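PDB 2IIZ: melanin biosynthesis protein TyrA, putative from Shewanella oneidensis, which binds heme b and, as a member of the dye-decolorizing peroxidase family, probably uses it to oxidise substrates with hydrogen peroxide. Local coordinates for residues Leu103-Arg108 and Gln124-Leu129; Leu256-Thr261 and Asp266-Met271. All blocks are in the same frame, centred on the assembly; numbering follows the deposited sequence.

Interaction 1 of 2, residues Leu103-Arg108 and Gln124-Leu129; sequences LFVHLR and QMFEDL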
ATOM      1  N   LEU A 103      -0.381 -20.154  -8.309  1.00 33.99           N
ATOM      2  CA  LEU A 103       0.751 -19.340  -8.729  1.00 34.55           C
ATOM      3  C   LEU A 103       0.993 -18.173  -7.792  1.00 33.49           C
ATOM      4  O   LEU A 103       0.050 -17.558  -7.273  1.00 32.12           O
ATOM      5  CB  LEU A 103       0.518 -18.782 -10.125  1.00 34.94           C
ATOM      6  CG  LEU A 103       0.401 -19.769 -11.277  1.00 34.90           C
ATOM      7  CD1 LEU A 103      -0.021 -18.992 -12.509  1.00 35.32           C
ATOM      8  CD2 LEU A 103       1.716 -20.497 -11.529  1.00 35.17           C
ATOM      9  N   PHE A 104       2.276 -17.883  -7.605  1.00 33.26           N
ATOM     10  CA  PHE A 104       2.742 -16.787  -6.782  1.00 31.12           C
ATOM     11  C   PHE A 104       3.699 -15.949  -7.629  1.00 32.20           C
ATOM     12  O   PHE A 104       4.648 -16.477  -8.237  1.00 31.33           O
ATOM     13  CB  PHE A 104       3.432 -17.352  -5.541  1.00 31.39           C
ATOM     14  CG  PHE A 104       4.050 -16.313  -4.624  1.00 27.96           C
ATOM     15  CD1 PHE A 104       3.450 -15.080  -4.406  1.00 35.09           C
ATOM     16  CD2 PHE A 104       5.237 -16.591  -3.967  1.00 24.23           C
ATOM     17  CE1 PHE A 104       4.028 -14.150  -3.561  1.00 27.74           C
ATOM     18  CE2 PHE A 104       5.813 -15.670  -3.129  1.00 29.58           C
ATOM     19  CZ  PHE A 104       5.201 -14.440  -2.925  1.00 27.87           C
ATOM     20  N   VAL A 105       3.426 -14.643  -7.663  1.00 31.29           N
ATOM     21  CA  VAL A 105       4.285 -13.677  -8.303  1.00 31.80           C
ATOM     22  C   VAL A 105       4.803 -12.738  -7.222  1.00 34.57           C
ATOM     23  O   VAL A 105       4.036 -11.978  -6.590  1.00 33.33           O
ATOM     24  CB  VAL A 105       3.538 -12.870  -9.394  1.00 30.17           C
ATOM     25  CG1 VAL A 105       4.424 -11.799  -9.975  1.00 32.26           C
ATOM     26  CG2 VAL A 105       3.060 -13.780 -10.506  1.00 34.38           C
ATOM     27  N   HIS A 106       6.115 -12.801  -7.031  1.00 35.05           N
ATOM     28  CA  HIS A 106       6.822 -12.048  -6.013  1.00 34.99           C
ATOM     29  C   HIS A 106       7.598 -10.946  -6.675  1.00 34.50           C
ATOM     30  O   HIS A 106       8.534 -11.222  -7.432  1.00 32.13           O
ATOM     31  CB  HIS A 106       7.791 -12.988  -5.343  1.00 36.45           C
ATOM     32  CG  HIS A 106       8.638 -12.356  -4.295  1.00 36.52           C
ATOM     33  ND1 HIS A 106       8.330 -12.426  -2.953  1.00 41.01           N
ATOM     34  CD2 HIS A 106       9.788 -11.659  -4.383  1.00 32.86           C
ATOM     35  CE1 HIS A 106       9.255 -11.794  -2.258  1.00 31.13           C
ATOM     36  NE2 HIS A 106      10.151 -11.318  -3.101  1.00 38.92           N
ATOM     37  N   LEU A 107       7.214  -9.702  -6.390  1.00 34.62           N
ATOM     38  CA  LEU A 107       7.817  -8.542  -7.054  1.00 35.13           C
ATOM     39  C   LEU A 107       8.434  -7.573  -6.072  1.00 35.30           C
ATOM     40  O   LEU A 107       7.855  -7.286  -5.018  1.00 36.03           O
ATOM     41  CB  LEU A 107       6.782  -7.794  -7.900  1.00 33.39           C
ATOM     42  CG  LEU A 107       5.968  -8.643  -8.869  1.00 36.29           C
ATOM     43  CD1 LEU A 107       4.927  -7.785  -9.592  1.00 34.57           C
ATOM     44  CD2 LEU A 107       6.863  -9.361  -9.868  1.00 32.95           C
ATOM     45  N   ARG A 108       9.608  -7.052  -6.428  1.00 36.01           N
ATOM     46  CA  ARG A 108      10.336  -6.152  -5.519  1.00 37.51           C
ATOM     47  C   ARG A 108      11.028  -4.978  -6.186  1.00 36.16           C
ATOM     48  O   ARG A 108      11.437  -5.071  -7.339  1.00 34.98           O
ATOM     49  CB  ARG A 108      11.321  -6.962  -4.676  1.00 37.69           C
ATOM     50  CG  ARG A 108      10.761  -7.189  -3.302  1.00 42.43           C
ATOM     51  CD  ARG A 108      11.348  -8.329  -2.614  1.00 37.38           C
ATOM     52  NE  ARG A 108      12.742  -8.121  -2.289  1.00 35.96           N
ATOM     53  CZ  ARG A 108      13.417  -8.829  -1.389  1.00 36.24           C
ATOM     54  NH1 ARG A 108      12.831  -9.792  -0.688  1.00 42.72           N
ATOM     55  NH2 ARG A 108      14.689  -8.559  -1.188  1.00 39.54           N
ATOM     56  N   GLN A 124      -2.319  -8.244 -16.828  1.00 37.26           N
ATOM     57  CA  GLN A 124      -2.818  -8.224 -18.186  1.00 38.74           C
ATOM     58  C   GLN A 124      -2.203  -9.359 -18.996  1.00 39.21           C
ATOM     59  O   GLN A 124      -2.827  -9.876 -19.919  1.00 38.86           O
ATOM     60  CB  GLN A 124      -2.530  -6.881 -18.835  1.00 38.71           C
ATOM     61  CG  GLN A 124      -3.295  -5.762 -18.178  1.00 46.37           C
ATOM     62  CD  GLN A 124      -3.115  -4.440 -18.884  1.00 57.48           C
ATOM     63  OE1 GLN A 124      -3.239  -4.361 -20.110  1.00 61.96           O
ATOM     64  NE2 GLN A 124      -2.823  -3.382 -18.113  1.00 62.17           N
HETATM   65  N   MSE A 125      -0.983  -9.748 -18.650  1.00 38.92           N
HETATM   66  CA  MSE A 125      -0.347 -10.865 -19.329  1.00 40.05           C
HETATM   67  C   MSE A 125      -1.124 -12.174 -19.120  1.00 41.28           C
HETATM   68  O   MSE A 125      -1.187 -13.001 -20.023  1.00 41.54           O
HETATM   69  CB  MSE A 125       1.129 -10.991 -18.921  1.00 38.86           C
HETATM   70  CG  MSE A 125       1.974  -9.838 -19.478  1.00 38.46           C
HETATM   71 SE   MSE A 125       3.826  -9.813 -18.906  0.70 34.68          SE
HETATM   72  CE  MSE A 125       4.516 -11.009 -20.170  1.00 38.77           C
ATOM     73  N   PHE A 126      -1.723 -12.361 -17.947  1.00 42.79           N
ATOM     74  CA  PHE A 126      -2.435 -13.621 -17.655  1.00 42.76           C
ATOM     75  C   PHE A 126      -3.782 -13.758 -18.337  1.00 43.61           C
ATOM     76  O   PHE A 126      -4.343 -14.852 -18.348  1.00 44.50           O
ATOM     77  CB  PHE A 126      -2.600 -13.827 -16.151  1.00 42.27           C
ATOM     78  CG  PHE A 126      -1.363 -14.317 -15.482  1.00 35.90           C
ATOM     79  CD1 PHE A 126      -0.717 -15.456 -15.941  1.00 37.49           C
ATOM     80  CD2 PHE A 126      -0.839 -13.650 -14.401  1.00 30.48           C
ATOM     81  CE1 PHE A 126       0.447 -15.920 -15.319  1.00 37.79           C
ATOM     82  CE2 PHE A 126       0.315 -14.103 -13.775  1.00 36.01           C
ATOM     83  CZ  PHE A 126       0.960 -15.243 -14.236  1.00 34.28           C
ATOM     84  N   GLU A 127      -4.292 -12.658 -18.898  1.00 44.70           N
ATOM     85  CA  GLU A 127      -5.515 -12.669 -19.723  1.00 43.74           C
ATOM     86  C   GLU A 127      -6.713 -13.100 -18.870  1.00 43.57           C
ATOM     87  O   GLU A 127      -6.928 -12.543 -17.793  1.00 44.58           O
ATOM     88  CB  GLU A 127      -5.337 -13.559 -20.966  1.00 42.78           C
ATOM     89  N   ASP A 128      -7.486 -14.076 -19.335  1.00 42.58           N
ATOM     90  CA  ASP A 128      -8.586 -14.619 -18.543  1.00 41.58           C
ATOM     91  C   ASP A 128      -8.291 -16.072 -18.190  1.00 39.47           C
ATOM     92  O   ASP A 128      -9.204 -16.879 -18.066  1.00 39.08           O
ATOM     93  CB  ASP A 128      -9.912 -14.500 -19.315  1.00 42.82           C
ATOM     94  CG  ASP A 128     -10.345 -13.046 -19.535  1.00 45.61           C
ATOM     95  OD2 ASP A 128     -10.134 -12.189 -18.642  1.00 47.42           O
ATOM     96  N   LEU A 129      -7.010 -16.398 -18.026  1.00 37.84           N
ATOM     97  CA  LEU A 129      -6.589 -17.766 -17.711  1.00 36.06           C
ATOM     98  C   LEU A 129      -6.532 -18.044 -16.209  1.00 35.43           C
ATOM     99  O   LEU A 129      -6.663 -19.197 -15.786  1.00 33.61           O
ATOM    100  CB  LEU A 129      -5.229 -18.062 -18.332  1.00 35.55           C
ATOM    101  CG  LEU A 129      -5.210 -18.116 -19.858  1.00 34.63           C
ATOM    102  CD1 LEU A 129      -3.768 -18.132 -20.336  1.00 35.20           C
TER
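The ring of Phe126 meets Leu103 and Val105, two residues on the same face of the strand, and both contacts are apolar. Leu103 reaches the ring with one branch: its CD1 lies 4.2 Å from Phe126 CE1, at an oblique angle to the ring. Val105 comes at the rim, where its CG2 lies near the ring plane, 4.3 Å from Phe126 CE2. The two methyl groups therefore touch the two meta carbons, CE1 and CE2, on the two flanks of the ring. The backbones stay well apart, with 11.1 Å between Leu103 CA and Phe126 CA, and the ring bridges that gap. Its CG stands anti to the carbonyl carbon (chi1 -78°), which sends the ring from the chain toward the strand.

Backbone bonds shape the segment that carries the ring. Leu129 N donates to Phe126 O at 3.1 Å, while Glu127 N to Gln124 O is weak at 3.3 Å. Glu127, with a positive phi of 64°, is the first residue to leave helical geometry, and strand 130-139 follows shortly after.

Phe27 and Cys40 also touch the ring, and Ile41 and Ile66 pack on Leu103. All three touching residues are buried, as expected for the core where the end region of helix 112-125 packs on the sheet, in a ferredoxin-like alpha/beta half of the DyP-type peroxidase fold, far from the heme.

Interaction 2 of 2, residues Leu256-Thr261 and Asp266-Met271; sequences LMFIST and DHFEKM. With HEM (protoporphyrin IX containing Fe), chain C.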
ATOM      1  N   LEU A 256       3.995  -9.647   9.355  1.00 35.71           N
ATOM      2  CA  LEU A 256       5.109 -10.068   8.545  1.00 36.32           C
ATOM      3  C   LEU A 256       4.645 -11.005   7.446  1.00 37.56           C
ATOM      4  O   LEU A 256       3.895 -11.965   7.689  1.00 38.20           O
ATOM      5  CB  LEU A 256       6.153 -10.831   9.390  1.00 36.82           C
ATOM      6  CG  LEU A 256       7.482 -11.091   8.679  1.00 35.27           C
ATOM      7  CD1 LEU A 256       8.223  -9.798   8.554  1.00 39.80           C
ATOM      8  CD2 LEU A 256       8.367 -12.123   9.369  1.00 42.71           C
HETATM    9  N   MSE A 257       5.104 -10.732   6.229  1.00 37.36           N
HETATM   10  CA  MSE A 257       4.914 -11.658   5.146  1.00 36.39           C
HETATM   11  C   MSE A 257       6.140 -12.517   5.147  1.00 37.19           C
HETATM   12  O   MSE A 257       7.169 -12.176   4.530  1.00 34.96           O
HETATM   13  CB  MSE A 257       4.765 -10.958   3.820  1.00 37.62           C
HETATM   14  CG  MSE A 257       4.416 -11.908   2.657  1.00 38.54           C
HETATM   15 SE   MSE A 257       2.717 -12.796   2.805  0.70 36.75          SE
HETATM   16  CE  MSE A 257       1.595 -11.296   2.782  1.00 37.94           C
ATOM     17  N   PHE A 258       6.031 -13.633   5.851  1.00 34.75           N
ATOM     18  CA  PHE A 258       7.142 -14.532   5.948  1.00 34.57           C
ATOM     19  C   PHE A 258       7.342 -15.354   4.697  1.00 35.49           C
ATOM     20  O   PHE A 258       6.424 -16.048   4.237  1.00 36.35           O
ATOM     21  CB  PHE A 258       7.020 -15.489   7.117  1.00 34.89           C
ATOM     22  CG  PHE A 258       8.203 -16.362   7.238  1.00 32.05           C
ATOM     23  CD1 PHE A 258       9.298 -15.945   7.967  1.00 31.86           C
ATOM     24  CD2 PHE A 258       8.234 -17.595   6.604  1.00 36.30           C
ATOM     25  CE1 PHE A 258      10.420 -16.748   8.090  1.00 43.31           C
ATOM     26  CE2 PHE A 258       9.350 -18.419   6.714  1.00 41.81           C
ATOM     27  CZ  PHE A 258      10.455 -17.996   7.462  1.00 40.17           C
ATOM     28  N   ILE A 259       8.559 -15.282   4.164  1.00 34.98           N
ATOM     29  CA  ILE A 259       8.929 -16.022   2.977  1.00 35.69           C
ATOM     30  C   ILE A 259      10.233 -16.762   3.218  1.00 36.54           C
ATOM     31  O   ILE A 259      11.231 -16.141   3.538  1.00 38.10           O
ATOM     32  CB  ILE A 259       9.077 -15.082   1.774  1.00 36.28           C
ATOM     33  CG1 ILE A 259       7.785 -14.231   1.622  1.00 37.17           C
ATOM     34  CG2 ILE A 259       9.404 -15.889   0.518  1.00 38.51           C
ATOM     35  CD1 ILE A 259       7.719 -13.388   0.390  1.00 40.51           C
ATOM     36  N   SER A 260      10.212 -18.087   3.068  1.00 37.42           N
ATOM     37  CA  SER A 260      11.427 -18.896   3.109  1.00 37.16           C
ATOM     38  C   SER A 260      11.812 -19.383   1.713  1.00 37.41           C
ATOM     39  O   SER A 260      10.950 -19.759   0.926  1.00 37.19           O
ATOM     40  CB  SER A 260      11.236 -20.099   4.005  1.00 37.65           C
ATOM     41  OG  SER A 260      12.324 -21.018   3.877  1.00 41.14           O
ATOM     42  N   THR A 261      13.115 -19.376   1.423  1.00 37.30           N
ATOM     43  CA  THR A 261      13.655 -19.851   0.151  1.00 35.46           C
ATOM     44  C   THR A 261      14.807 -20.787   0.458  1.00 34.52           C
ATOM     45  O   THR A 261      15.666 -20.458   1.267  1.00 33.11           O
ATOM     46  CB  THR A 261      14.168 -18.698  -0.720  1.00 35.45           C
ATOM     47  OG1 THR A 261      15.367 -18.148  -0.153  1.00 37.59           O
ATOM     48  CG2 THR A 261      13.121 -17.590  -0.851  1.00 40.65           C
ATOM     49  N   ASP A 266      12.620 -29.285   3.724  1.00 34.00           N
ATOM     50  CA  ASP A 266      12.479 -29.739   5.115  1.00 35.10           C
ATOM     51  C   ASP A 266      13.169 -28.794   6.120  1.00 33.56           C
ATOM     52  O   ASP A 266      12.900 -28.851   7.324  1.00 33.56           O
ATOM     53  CB  ASP A 266      12.845 -31.225   5.308  1.00 35.74           C
ATOM     54  CG  ASP A 266      14.102 -31.617   4.606  1.00 41.91           C
ATOM     55  OD1 ASP A 266      14.826 -30.690   4.193  1.00 51.93           O
ATOM     56  OD2 ASP A 266      14.369 -32.843   4.467  1.00 44.77           O
ATOM     57  N   HIS A 267      14.039 -27.919   5.633  1.00 32.05           N
ATOM     58  CA  HIS A 267      14.655 -26.917   6.504  1.00 32.37           C
ATOM     59  C   HIS A 267      13.614 -26.022   7.177  1.00 33.46           C
ATOM     60  O   HIS A 267      13.556 -25.957   8.404  1.00 32.74           O
ATOM     61  CB  HIS A 267      15.663 -26.083   5.729  1.00 30.10           C
ATOM     62  CG  HIS A 267      16.938 -26.805   5.459  1.00 30.01           C
ATOM     63  ND1 HIS A 267      18.081 -26.161   5.043  1.00 27.96           N
ATOM     64  CD2 HIS A 267      17.255 -28.123   5.553  1.00 24.67           C
ATOM     65  CE1 HIS A 267      19.047 -27.049   4.886  1.00 37.25           C
ATOM     66  NE2 HIS A 267      18.573 -28.248   5.188  1.00 25.55           N
ATOM     67  N   PHE A 268      12.792 -25.342   6.380  1.00 36.11           N
ATOM     68  CA  PHE A 268      11.669 -24.549   6.927  1.00 37.28           C
ATOM     69  C   PHE A 268      10.786 -25.402   7.853  1.00 37.62           C
ATOM     70  O   PHE A 268      10.364 -24.939   8.899  1.00 38.74           O
ATOM     71  CB  PHE A 268      10.830 -23.974   5.793  1.00 38.85           C
ATOM     72  CG  PHE A 268       9.446 -23.505   6.213  1.00 43.27           C
ATOM     73  CD1 PHE A 268       9.254 -22.241   6.735  1.00 40.81           C
ATOM     74  CD2 PHE A 268       8.337 -24.336   6.071  1.00 42.35           C
ATOM     75  CE1 PHE A 268       7.982 -21.814   7.116  1.00 41.22           C
ATOM     76  CE2 PHE A 268       7.071 -23.909   6.451  1.00 41.31           C
ATOM     77  CZ  PHE A 268       6.900 -22.649   6.970  1.00 40.11           C
ATOM     78  N   GLU A 269      10.515 -26.647   7.466  1.00 37.19           N
ATOM     79  CA  GLU A 269       9.593 -27.498   8.231  1.00 37.70           C
ATOM     80  C   GLU A 269      10.134 -27.816   9.616  1.00 37.04           C
ATOM     81  O   GLU A 269       9.460 -27.605  10.634  1.00 39.40           O
ATOM     82  CB  GLU A 269       9.283 -28.803   7.492  1.00 36.19           C
ATOM     83  CG  GLU A 269       8.107 -29.551   8.102  1.00 35.29           C
ATOM     84  CD  GLU A 269       7.854 -30.918   7.462  1.00 42.16           C
ATOM     85  OE1 GLU A 269       7.899 -31.027   6.220  1.00 38.39           O
ATOM     86  OE2 GLU A 269       7.605 -31.889   8.217  1.00 46.18           O
ATOM     87  N   LYS A 270      11.353 -28.326   9.648  1.00 34.48           N
ATOM     88  CA  LYS A 270      12.035 -28.557  10.903  1.00 34.65           C
ATOM     89  C   LYS A 270      12.029 -27.310  11.811  1.00 33.96           C
ATOM     90  O   LYS A 270      11.811 -27.424  13.018  1.00 32.23           O
ATOM     91  CB  LYS A 270      13.457 -29.034  10.619  1.00 35.54           C
ATOM     92  CG  LYS A 270      13.523 -30.481  10.111  1.00 37.64           C
ATOM     93  CD  LYS A 270      14.840 -30.779   9.402  1.00 41.21           C
ATOM     94  CE  LYS A 270      15.217 -32.282   9.484  1.00 43.58           C
ATOM     95  NZ  LYS A 270      14.028 -33.169   9.330  1.00 42.58           N
HETATM   96  N   MSE A 271      12.260 -26.131  11.234  1.00 31.75           N
HETATM   97  CA  MSE A 271      12.213 -24.877  12.010  1.00 32.57           C
HETATM   98  C   MSE A 271      10.824 -24.626  12.546  1.00 33.56           C
HETATM   99  O   MSE A 271      10.668 -24.295  13.706  1.00 38.86           O
HETATM  100  CB  MSE A 271      12.646 -23.670  11.174  1.00 30.27           C
HETATM  101  CG  MSE A 271      14.144 -23.537  11.054  1.00 33.72           C
HETATM  102 SE   MSE A 271      14.688 -22.430   9.557  0.70 31.66          SE
HETATM  103  CE  MSE A 271      16.518 -22.523   9.757  1.00 33.68           C
TER
HETATM  104  CHA HEM C 400      15.664 -14.891  13.111  1.00 32.19           C
HETATM  105  CHB HEM C 400      11.565 -12.374  13.387  1.00 28.51           C
HETATM  106  CHC HEM C 400       9.087 -16.090  11.675  1.00 30.85           C
HETATM  107  CHD HEM C 400      13.201 -18.420  10.868  1.00 30.50           C
HETATM  108  C1A HEM C 400      14.761 -13.893  13.368  1.00 37.29           C
HETATM  109  C2A HEM C 400      15.072 -12.622  13.987  1.00 29.86           C
HETATM  110  C3A HEM C 400      13.918 -11.934  14.055  1.00 30.40           C
HETATM  111  C4A HEM C 400      12.875 -12.744  13.484  1.00 28.44           C
HETATM  112  CMA HEM C 400      13.695 -10.526  14.632  1.00 30.12           C
HETATM  113  CAA HEM C 400      16.476 -12.177  14.465  1.00 33.95           C
HETATM  114  CBA HEM C 400      17.250 -11.429  13.361  1.00 34.73           C
HETATM  115  CGA HEM C 400      17.818 -12.392  12.343  1.00 34.44           C
HETATM  116  O1A HEM C 400      17.293 -12.464  11.192  1.00 25.83           O
HETATM  117  O2A HEM C 400      18.810 -13.102  12.666  1.00 35.77           O
HETATM  118  C1B HEM C 400      10.548 -13.171  12.964  1.00 21.14           C
HETATM  119  C2B HEM C 400       9.153 -12.788  12.950  1.00 25.79           C
HETATM  120  C3B HEM C 400       8.461 -13.829  12.470  1.00 28.26           C
HETATM  121  C4B HEM C 400       9.408 -14.877  12.174  1.00 27.03           C
HETATM  122  CMB HEM C 400       8.646 -11.406  13.421  1.00 34.93           C
HETATM  123  CAB HEM C 400       6.950 -13.985  12.236  1.00 30.78           C
HETATM  124  CBB HEM C 400       6.072 -13.413  13.047  1.00 39.88           C
HETATM  125  C1C HEM C 400       9.994 -17.043  11.335  1.00 28.02           C
HETATM  126  C2C HEM C 400       9.645 -18.342  10.823  1.00 30.05           C
HETATM  127  C3C HEM C 400      10.785 -19.000  10.595  1.00 30.86           C
HETATM  128  C4C HEM C 400      11.875 -18.115  10.959  1.00 24.42           C
HETATM  129  CMC HEM C 400       8.192 -18.797  10.616  1.00 32.43           C
HETATM  130  CAC HEM C 400      10.983 -20.427  10.049  1.00 35.17           C
HETATM  131  CBC HEM C 400       9.986 -21.265   9.731  1.00 37.61           C
HETATM  132  C1D HEM C 400      14.241 -17.686  11.368  1.00 31.64           C
HETATM  133  C2D HEM C 400      15.627 -18.054  11.242  1.00 32.26           C
HETATM  134  C3D HEM C 400      16.398 -16.952  11.944  1.00 36.95           C
HETATM  135  C4D HEM C 400      15.394 -16.036  12.419  1.00 36.39           C
HETATM  136  CMD HEM C 400      16.193 -19.311  10.547  1.00 36.77           C
HETATM  137  CAD HEM C 400      17.918 -16.821  12.129  1.00 36.72           C
HETATM  138  CBD HEM C 400      18.266 -17.375  13.501  1.00 36.79           C
HETATM  139  CGD HEM C 400      19.752 -17.576  13.681  1.00 39.04           C
HETATM  140  O1D HEM C 400      20.378 -16.759  14.424  1.00 41.41           O
HETATM  141  O2D HEM C 400      20.293 -18.545  13.086  1.00 26.96           O
HETATM  142  NA  HEM C 400      13.411 -13.943  13.071  1.00 23.70           N
HETATM  143  NB  HEM C 400      10.677 -14.455  12.481  1.00 29.20           N
HETATM  144  NC  HEM C 400      11.361 -16.919  11.409  1.00 24.03           N
HETATM  145  ND  HEM C 400      14.139 -16.497  12.063  1.00 34.86           N
HETATM  146 FE   HEM C 400      12.361 -15.508  12.452  1.00 31.37          FE
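The heme pocket of this DyP-type peroxidase is lined here by a strand and the helix that follows it, and Phe258 and Phe268 join the two. Phe258 CE2 comes to 3.7 Å from Phe268 CE1. It arrives near the plane of the Phe268 ring, at its edge, whereas Phe268 CE1 approaches the Phe258 ring obliquely. The two side chains run past each other in opposite directions, meeting through Phe258 CE2 and Phe268 CD1 and CE1. Further along the strand, Ser260 OG packs 3.8 Å from Phe268 CB, and Ser260 CB lies obliquely to the ring.

Both aromatic groups also touch the cofactor, in different ways. Phe258 lays a face over pyrrole C: HEM C2C sits 3.2 Å above the ring plane, displaced toward the rim, and 3.3 Å from Phe258 CE1. The ring extends from the strand over the macrocycle because chi1 of -177° sets CG opposite the backbone N. Phe268 instead meets the vinyl group of the same pyrrole, its CD1 3.2 Å from HEM CBC.

Two further side chains extend the apolar lining. Leu256 CD2 lies 3.5 Å from HEM C3B, and Met271, a selenomethionine, brings CE to 3.3 Å from HEM CMD.

Around the contact, His182 stacks on Phe268; Arg243 hydrogen-bonds to the heme, and His225 is the axial ligand to its iron. An aromatic face over one pyrrole, with helix residues at the porphyrin rim, belongs to the heme site in the C-terminal ferredoxin-like half of this DyP-type peroxidase.

In the fold
From the N terminus, interaction 1 comes first: strand 103-109 leads through helix 112-125 to Phe126 near its C-terminal end, closing a loop of 15 residues between its segments. Interaction 2 opens only later, in the C-terminal half of the chain, and spans the short connection from strand 254-262 to helix 266-276. The two are in series, neither nested nor crossed, and their centres lie about 23 Å apart. Both nevertheless rest on the same antiparallel sheet. Strands 103-109 and 254-262 also pack on each other, with His106 CE1 3.5 Å from Ile259 CD1. Interaction 1 thus fastens the end region of helix 112-125 to the sheet, and interaction 2 fastens sheet and helix around the heme.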